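Local coordinates for protein dienelactone hydrolase (Anabaena variabilis, PDB 2O2G) that probably acts as a hydrolase of the dienelactone hydrolase family, with an alpha/beta-hydrolase fold, at residues F40-S44 with F119-G124; G45-Y49 with L68-L72; I166-D171 with S198-E203. All coordinates share one frame; numbering follows the deposited sequence. Where two conformers were deposited one is given.

Interaction 1: F40-S44 with F119-G124. With SO4 (sulfate ion), chain B.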
loop_
_atom_site.group_PDB
_atom_site.type_symbol
_atom_site.label_atom_id
_atom_site.label_comp_id
_atom_site.label_asym_id
_atom_site.label_seq_id
_atom_site.Cartn_x
_atom_site.Cartn_y
_atom_site.Cartn_z
ATOM N N PHE A 40 2.819 -2.428 2.257
ATOM C CA PHE A 40 2.895 -1.014 1.852
ATOM C C PHE A 40 3.626 -0.760 0.539
ATOM O O PHE A 40 4.716 -1.232 0.382
ATOM C CB PHE A 40 3.636 -0.203 2.913
ATOM C CG PHE A 40 2.849 0.070 4.120
ATOM C CD1 PHE A 40 2.574 -0.937 5.019
ATOM C CD2 PHE A 40 2.417 1.364 4.409
ATOM C CE1 PHE A 40 1.851 -0.675 6.160
ATOM C CE2 PHE A 40 1.716 1.627 5.560
ATOM C CZ PHE A 40 1.415 0.609 6.425
ATOM N N ALA A 41 2.991 -0.061 -0.403
ATOM C CA ALA A 41 3.598 0.385 -1.652
ATOM C C ALA A 41 3.921 1.843 -1.414
ATOM O O ALA A 41 3.012 2.650 -1.266
ATOM C CB ALA A 41 2.620 0.259 -2.806
ATOM N N HIS A 42 5.203 2.173 -1.344
ATOM C CA HIS A 42 5.649 3.525 -1.074
ATOM C C HIS A 42 5.516 4.354 -2.338
ATOM O O HIS A 42 5.302 3.810 -3.442
ATOM C CB HIS A 42 7.104 3.526 -0.523
ATOM C CG HIS A 42 8.119 2.921 -1.465
ATOM N ND1 HIS A 42 8.497 3.522 -2.651
ATOM C CD2 HIS A 42 8.825 1.764 -1.398
ATOM C CE1 HIS A 42 9.384 2.757 -3.270
ATOM N NE2 HIS A 42 9.614 1.693 -2.522
ATOM N N GLY A 43 5.570 5.667 -2.188
ATOM C CA GLY A 43 5.507 6.566 -3.373
ATOM C C GLY A 43 6.824 6.631 -4.107
ATOM O O GLY A 43 7.855 6.110 -3.618
ATOM N N SER A 44 6.802 7.311 -5.257
ATOM C CA SER A 44 7.944 7.390 -6.137
ATOM C C SER A 44 9.075 8.130 -5.480
ATOM O O SER A 44 8.878 9.249 -5.006
ATOM C CB SER A 44 7.582 8.093 -7.451
ATOM O OG SER A 44 6.548 7.405 -8.122
ATOM N N PHE A 119 -1.555 -1.101 1.253
ATOM C CA PHE A 119 -1.609 0.327 1.568
ATOM C C PHE A 119 -0.692 0.971 0.575
ATOM O O PHE A 119 0.527 0.846 0.696
ATOM C CB PHE A 119 -1.217 0.655 3.008
ATOM C CG PHE A 119 -1.327 2.139 3.329
ATOM C CD1 PHE A 119 -0.304 3.026 2.990
ATOM C CD2 PHE A 119 -2.453 2.653 3.945
ATOM C CE1 PHE A 119 -0.423 4.418 3.277
ATOM C CE2 PHE A 119 -2.591 4.046 4.207
ATOM C CZ PHE A 119 -1.595 4.916 3.880
ATOM N N GLY A 120 -1.267 1.658 -0.419
ATOM C CA GLY A 120 -0.480 2.264 -1.447
ATOM C C GLY A 120 -0.452 3.765 -1.279
ATOM O O GLY A 120 -1.515 4.369 -1.210
ATOM N N ALA A 121 0.751 4.353 -1.243
ATOM C CA ALA A 121 0.928 5.787 -1.019
ATOM C C ALA A 121 1.295 6.522 -2.310
ATOM O O ALA A 121 2.239 6.114 -3.026
ATOM C CB ALA A 121 2.001 6.020 0.020
ATOM N N SER A 122 0.557 7.588 -2.589
ATOM C CA SER A 122 0.801 8.412 -3.767
ATOM C C SER A 122 0.875 7.525 -5.023
ATOM O O SER A 122 -0.084 6.836 -5.310
ATOM C CB SER A 122 2.047 9.265 -3.547
ATOM O OG SER A 122 1.869 10.100 -2.418
ATOM N N THR A 123 1.989 7.503 -5.769
ATOM C CA THR A 123 2.078 6.604 -6.949
ATOM C C THR A 123 1.901 5.088 -6.601
ATOM O O THR A 123 1.513 4.268 -7.470
ATOM C CB THR A 123 3.399 6.794 -7.763
ATOM O OG1 THR A 123 4.529 6.529 -6.924
ATOM C CG2 THR A 123 3.486 8.188 -8.350
ATOM N N GLY A 124 2.170 4.717 -5.348
ATOM C CA GLY A 124 1.933 3.347 -4.869
ATOM C C GLY A 124 0.474 2.887 -4.957
ATOM O O GLY A 124 0.190 1.678 -5.132
HETATM S S SO4 B . 5.441 8.170 0.731
HETATM O O1 SO4 B . 5.571 6.745 0.484
HETATM O O2 SO4 B . 6.778 8.669 0.884
HETATM O O3 SO4 B . 4.782 8.316 2.015
HETATM O O4 SO4 B . 4.700 8.859 -0.318
HETATM O O HOH W 1 5.437 3.976 -6.103
HETATM O O HOH W 2 4.781 9.317 -5.216
#
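Phe40 and Phe119 lie side by side on neighbouring parallel strands, and the Phe119 side chain can be followed outward from its root. CB lies over one face of the Phe40 ring, 4.1 Å from the ring centroid and displaced toward the rim, a CH-pi contact. Beyond it CG nears Phe40 CE2, and CD1 makes the tightest touch of the pair, 3.5 Å from Phe40 CD2; CE1 only grazes Phe40 CE2. The two rings meet obliquely, their planes 40° apart.

Two backbone hydrogen bonds join the strands, Ala41 N donating to Phe119 O and Ala121 N to Ala41 O, each 2.8 Å. Small residues suit the turn that follows: a CB on Gly120 would clash with Gly124 O, and one on Gly124 with Ala41 O. Ser122 sits between them with phi 51° and psi -120°, a strained backbone consistent with the nucleophile elbow (GxSxG) of alpha/beta hydrolases. Nearby, Ser44 OG and Thr123 OG1 share a short 2.5 Å hydrogen bond, and Ser44 OG is also hydrogen-bonded to Arg88 O, while Gly43 N donates to sulfate O1 at 2.9 Å.

The contact lies in the middle of the sheet, where strand 36-41 runs beside strand 115-121. Helix 51-63 packs on Phe40, helix 206-221 and strand 139-145 on Phe119, and helix 123-134 follows the turn.

Interaction 2: G45-Y49 with L68-L72. With SO4 (sulfate ion), chain B.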
loop_
_atom_site.group_PDB
_atom_site.type_symbol
_atom_site.label_atom_id
_atom_site.label_comp_id
_atom_site.label_asym_id
_atom_site.label_seq_id
_atom_site.Cartn_x
_atom_site.Cartn_y
_atom_site.Cartn_z
ATOM N N GLY A 45 10.249 7.524 -5.480
ATOM C CA GLY A 45 11.429 8.144 -4.867
ATOM C C GLY A 45 11.550 7.868 -3.381
ATOM O O GLY A 45 12.547 8.260 -2.766
ATOM N N SER A 46 10.575 7.149 -2.807
ATOM C CA SER A 46 10.566 6.887 -1.372
ATOM C C SER A 46 11.141 5.483 -1.059
ATOM O O SER A 46 11.736 4.826 -1.928
ATOM C CB SER A 46 9.144 7.073 -0.828
ATOM O OG SER A 46 9.156 7.395 0.555
ATOM N N SER A 47 10.972 5.036 0.180
ATOM C CA SER A 47 11.517 3.760 0.606
ATOM C C SER A 47 10.696 3.180 1.746
ATOM O O SER A 47 9.700 3.766 2.180
ATOM C CB SER A 47 12.932 3.992 1.103
ATOM O OG SER A 47 12.884 4.819 2.242
ATOM N N ARG A 48 11.146 2.039 2.247
ATOM C CA ARG A 48 10.510 1.398 3.364
ATOM C C ARG A 48 10.699 2.223 4.640
ATOM O O ARG A 48 10.023 2.000 5.645
ATOM C CB ARG A 48 11.038 -0.023 3.530
ATOM C CG ARG A 48 12.454 -0.123 4.052
ATOM C CD ARG A 48 12.926 -1.536 3.922
ATOM N NE ARG A 48 14.065 -1.811 4.762
ATOM C CZ ARG A 48 15.300 -1.391 4.541
ATOM N NH1 ARG A 48 15.583 -0.651 3.484
ATOM N NH2 ARG A 48 16.261 -1.726 5.390
ATOM N N TYR A 49 11.619 3.178 4.606
ATOM C CA TYR A 49 11.841 4.075 5.738
ATOM C C TYR A 49 10.947 5.283 5.736
ATOM O O TYR A 49 11.057 6.077 6.647
ATOM C CB TYR A 49 13.283 4.552 5.783
ATOM C CG TYR A 49 14.197 3.490 6.240
ATOM C CD1 TYR A 49 14.216 3.094 7.575
ATOM C CD2 TYR A 49 15.055 2.877 5.353
ATOM C CE1 TYR A 49 15.089 2.106 8.007
ATOM C CE2 TYR A 49 15.920 1.905 5.761
ATOM C CZ TYR A 49 15.940 1.512 7.096
ATOM O OH TYR A 49 16.800 0.517 7.499
ATOM N N LEU A 68 4.226 -5.145 6.462
ATOM C CA LEU A 68 5.461 -5.314 5.670
ATOM C C LEU A 68 5.700 -4.028 4.881
ATOM O O LEU A 68 4.947 -3.691 3.986
ATOM C CB LEU A 68 5.395 -6.499 4.725
ATOM C CG LEU A 68 6.626 -6.684 3.819
ATOM C CD1 LEU A 68 7.902 -6.837 4.671
ATOM C CD2 LEU A 68 6.402 -7.862 2.875
ATOM N N LEU A 69 6.703 -3.273 5.322
ATOM C CA LEU A 69 7.154 -2.071 4.662
ATOM C C LEU A 69 8.307 -2.556 3.812
ATOM O O LEU A 69 9.266 -3.090 4.333
ATOM C CB LEU A 69 7.612 -1.070 5.705
ATOM C CG LEU A 69 6.454 -0.453 6.505
ATOM C CD1 LEU A 69 6.936 -0.021 7.863
ATOM C CD2 LEU A 69 5.856 0.682 5.747
ATOM N N ILE A 70 8.186 -2.371 2.506
ATOM C CA ILE A 70 9.163 -2.858 1.540
ATOM C C ILE A 70 9.718 -1.812 0.576
ATOM O O ILE A 70 9.072 -0.818 0.277
ATOM C CB ILE A 70 8.476 -4.005 0.765
ATOM C CG1 ILE A 70 9.499 -4.955 0.178
ATOM C CG2 ILE A 70 7.437 -3.496 -0.257
ATOM C CD1 ILE A 70 8.897 -6.251 -0.170
ATOM N N ASP A 71 10.935 -2.020 0.105
ATOM C CA ASP A 71 11.467 -1.214 -0.955
ATOM C C ASP A 71 11.016 -1.944 -2.219
ATOM O O ASP A 71 11.330 -3.123 -2.413
ATOM C CB ASP A 71 12.999 -1.147 -0.909
ATOM C CG ASP A 71 13.525 -0.259 0.213
ATOM O OD1 ASP A 71 12.807 0.666 0.654
ATOM O OD2 ASP A 71 14.673 -0.485 0.615
ATOM N N LEU A 72 10.291 -1.268 -3.092
ATOM C CA LEU A 72 9.884 -1.887 -4.339
ATOM C C LEU A 72 11.033 -1.999 -5.317
ATOM O O LEU A 72 10.972 -2.810 -6.258
ATOM C CB LEU A 72 8.696 -1.146 -4.950
ATOM C CG LEU A 72 7.426 -1.388 -4.099
ATOM C CD1 LEU A 72 6.277 -0.570 -4.666
ATOM C CD2 LEU A 72 7.027 -2.840 -4.040
HETATM S S SO4 B . 5.441 8.170 0.731
HETATM O O1 SO4 B . 5.571 6.745 0.484
HETATM O O2 SO4 B . 6.778 8.669 0.884
HETATM O O3 SO4 B . 4.782 8.316 2.015
HETATM O O4 SO4 B . 4.700 8.859 -0.318
#
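Arg48 meets Asp71 twice, once through its backbone and once through its side chain. Its N donates to Asp71 OD1 at 2.7 Å, nearly in line with the C-O bond, and NH1 reaches OD2 at 3.0 Å in a salt bridge whose hydrogen bond is weak, bent to 134°. The guanidinium offers its edge, and the carboxylate plane stands 85° to it. The extended aliphatic part of Arg48 passes the carboxylate, with CG 3.5 Å from Asp71 OD1, while CB lies 3.6 Å from Leu69 O. An aspartate suits this place because its two oxygens can serve an amide and a charged group at once; an asparagine here would probably leave the guanidinium without its paired carboxylate oxygen and weaken the hold on the loop.

Further out, Glu78 brings a like charge close to OD2, and Asn27 takes a weak bond from Arg48 NE. Ser47 OG accepts from Tyr49 N at 3.1 Å, an ST turn that shapes the loop around Arg48, and Ser46 OG donates to sulfate O2 at 2.7 Å.

The loop 45-49, between strand 36-41 and helix 51-63, thus lies against strand 66-70 and the residues that follow it. Strands 36-41 and 22-29 flank that strand in the sheet; helix 91-107 packs on Ile70.

Interaction 3: I166-D171 with S198-E203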
loop_
_atom_site.group_PDB
_atom_site.type_symbol
_atom_site.label_atom_id
_atom_site.label_comp_id
_atom_site.label_asym_id
_atom_site.label_seq_id
_atom_site.Cartn_x
_atom_site.Cartn_y
_atom_site.Cartn_z
ATOM N N ILE A 166 -8.457 7.475 -0.292
ATOM C CA ILE A 166 -8.379 8.582 0.629
ATOM C C ILE A 166 -7.672 9.705 -0.063
ATOM O O ILE A 166 -6.556 9.501 -0.582
ATOM C CB ILE A 166 -7.559 8.238 1.930
ATOM C CG1 ILE A 166 -8.145 7.054 2.704
ATOM C CG2 ILE A 166 -7.544 9.458 2.877
ATOM C CD1 ILE A 166 -7.205 6.498 3.845
ATOM N N VAL A 167 -8.251 10.901 -0.005
ATOM C CA VAL A 167 -7.607 12.070 -0.593
ATOM C C VAL A 167 -7.687 13.277 0.327
ATOM O O VAL A 167 -8.579 13.383 1.158
ATOM C CB VAL A 167 -8.256 12.429 -1.972
ATOM C CG1 VAL A 167 -8.243 11.226 -2.884
ATOM C CG2 VAL A 167 -9.708 12.847 -1.802
ATOM N N GLY A 168 -6.761 14.206 0.151
ATOM C CA GLY A 168 -6.794 15.470 0.893
ATOM C C GLY A 168 -7.682 16.475 0.187
ATOM O O GLY A 168 -7.672 16.576 -1.042
ATOM N N GLY A 169 -8.486 17.204 0.964
ATOM C CA GLY A 169 -9.399 18.198 0.446
ATOM C C GLY A 169 -8.768 19.329 -0.359
ATOM O O GLY A 169 -9.425 19.916 -1.226
ATOM N N TYR A 170 -7.526 19.686 -0.038
ATOM C CA TYR A 170 -6.813 20.727 -0.788
ATOM C C TYR A 170 -6.167 20.167 -2.064
ATOM O O TYR A 170 -5.713 20.938 -2.907
ATOM C CB TYR A 170 -5.672 21.349 0.031
ATOM C CG TYR A 170 -6.016 22.198 1.242
ATOM C CD1 TYR A 170 -7.118 23.025 1.261
ATOM C CD2 TYR A 170 -5.154 22.256 2.317
ATOM C CE1 TYR A 170 -7.411 23.824 2.373
ATOM C CE2 TYR A 170 -5.437 23.043 3.436
ATOM C CZ TYR A 170 -6.559 23.839 3.453
ATOM O OH TYR A 170 -6.839 24.648 4.551
ATOM N N ASP A 171 -6.084 18.838 -2.192
ATOM C CA ASP A 171 -5.432 18.176 -3.340
ATOM C C ASP A 171 -6.484 18.053 -4.455
ATOM O O ASP A 171 -6.728 16.969 -4.961
ATOM C CB ASP A 171 -4.930 16.802 -2.838
ATOM C CG ASP A 171 -3.892 16.136 -3.760
ATOM O OD1 ASP A 171 -3.442 16.764 -4.762
ATOM O OD2 ASP A 171 -3.508 14.973 -3.427
ATOM N N SER A 198 -3.339 18.565 2.315
ATOM C CA SER A 198 -2.717 18.655 0.962
ATOM C C SER A 198 -2.173 17.283 0.504
ATOM O O SER A 198 -2.426 16.273 1.146
ATOM C CB SER A 198 -1.668 19.767 0.940
ATOM O OG SER A 198 -0.815 19.667 2.049
ATOM N N HIS A 199 -1.451 17.220 -0.610
ATOM C CA HIS A 199 -1.057 15.926 -1.164
ATOM C C HIS A 199 -0.494 14.866 -0.203
ATOM O O HIS A 199 -0.897 13.698 -0.263
ATOM C CB HIS A 199 -0.165 16.078 -2.422
ATOM C CG HIS A 199 0.041 14.789 -3.146
ATOM N ND1 HIS A 199 -0.979 14.147 -3.821
ATOM C CD2 HIS A 199 1.118 13.970 -3.225
ATOM C CE1 HIS A 199 -0.524 13.010 -4.319
ATOM N NE2 HIS A 199 0.742 12.871 -3.958
ATOM N N LEU A 200 0.443 15.234 0.666
ATOM C CA LEU A 200 1.064 14.247 1.575
ATOM C C LEU A 200 0.541 14.328 3.004
ATOM O O LEU A 200 1.213 13.836 3.952
ATOM C CB LEU A 200 2.588 14.398 1.607
ATOM C CG LEU A 200 3.316 14.213 0.280
ATOM C CD1 LEU A 200 4.752 14.633 0.443
ATOM C CD2 LEU A 200 3.203 12.760 -0.179
ATOM N N PHE A 201 -0.623 14.966 3.166
ATOM C CA PHE A 201 -1.291 14.976 4.456
ATOM C C PHE A 201 -0.382 15.453 5.548
ATOM O O PHE A 201 -0.313 14.862 6.618
ATOM C CB PHE A 201 -1.816 13.568 4.774
ATOM C CG PHE A 201 -2.764 13.061 3.747
ATOM C CD1 PHE A 201 -2.290 12.426 2.604
ATOM C CD2 PHE A 201 -4.115 13.278 3.873
ATOM C CE1 PHE A 201 -3.154 11.999 1.630
ATOM C CE2 PHE A 201 -4.981 12.846 2.887
ATOM C CZ PHE A 201 -4.484 12.206 1.763
ATOM N N GLU A 202 0.278 16.572 5.271
ATOM C CA GLU A 202 1.233 17.151 6.197
ATOM C C GLU A 202 0.640 18.054 7.261
ATOM O O GLU A 202 1.278 18.302 8.254
ATOM C CB GLU A 202 2.279 17.938 5.418
ATOM C CG GLU A 202 3.240 17.050 4.661
ATOM C CD GLU A 202 4.102 17.840 3.695
ATOM O OE1 GLU A 202 3.533 18.644 2.917
ATOM O OE2 GLU A 202 5.336 17.627 3.692
ATOM N N GLU A 203 -0.579 18.530 7.068
ATOM C CA GLU A 203 -1.201 19.432 8.028
ATOM C C GLU A 203 -1.491 18.712 9.356
ATOM O O GLU A 203 -1.645 17.511 9.388
ATOM C CB GLU A 203 -2.482 20.033 7.467
ATOM C CG GLU A 203 -2.294 20.943 6.233
ATOM C CD GLU A 203 -1.958 20.182 4.934
ATOM O OE1 GLU A 203 -2.010 18.916 4.868
ATOM O OE2 GLU A 203 -1.663 20.867 3.940
HETATM O O HOH W 3 -4.247 13.623 -1.115
#
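Tyr170 and Ser198 bring the two backbones closest, CA to CA 4.9 Å, where a type I turn from Gly168 to Asp171 lies beside another from Ser198 to Phe201. The first carries the chain off the end of strand 163-168, and the second places His199 next to Asp171.

The polar centre is one hydrogen bond: His199 ND1 donates to Asp171 OD2 at 2.7 Å and 158°. The oxygen is approached on its syn side, somewhat out of the carboxylate plane, and it lies at the edge of the imidazole. The two flat groups stand 85° apart. A chi1 of -164° points the Asp171 carboxylate away from its own amide and across to the histidine. A water strengthens the grip on OD2, donating to it at 2.8 Å while accepting from Gly168 N. Two bonds on one oxygen are likely to restrict the rotation of the carboxylate.

Phe201 packs against the strand end: its CZ comes within 3.4 Å of Gly168 N, and its ring edge is turned to the Val167 backbone; Ser198 O sits over the centre of one face. Gly168 fits because a CB there would clash with Ser198 O. Glu203 folds back on its own loop, its OE1 accepting from Ser198 N at 2.9 Å, and OE2 lies at the edge of the Tyr170 ring.

The histidine and aspartate, with Ser122 close to the imidazole in the conformer given, fit the Ser-His-Asp geometry of alpha/beta hydrolases: the acid follows a strand and the histidine sits in a late loop, ahead of helix 206-221. These residues are therefore likely to belong to a catalytic triad.

All three contacts reach the same sheet. Interactions 1 and 2 are neighbours, their centres 9 Å apart: strands 36-41 and 66-70 run side by side, Phe40 N probably bonds to Leu68 O at 3.0 Å, and both contacts touch the one sulfate. Interaction 3 lies 14 Å from interaction 1, centre to centre, yet meets it at the probable triad: in the conformer given, Ser122 OG lies 3.4 Å from His199 NE2, a packing contact rather than a hydrogen bond, while OG is hydrogen-bonded to Arg145. Interactions 2 and 3 do not touch, with nearest atoms about 8 Å apart. The sulfate, probably from the crystallisation liquor, sits close to this presumed active site, since Arg145 hydrogen-bonds both it and Ser122 OG.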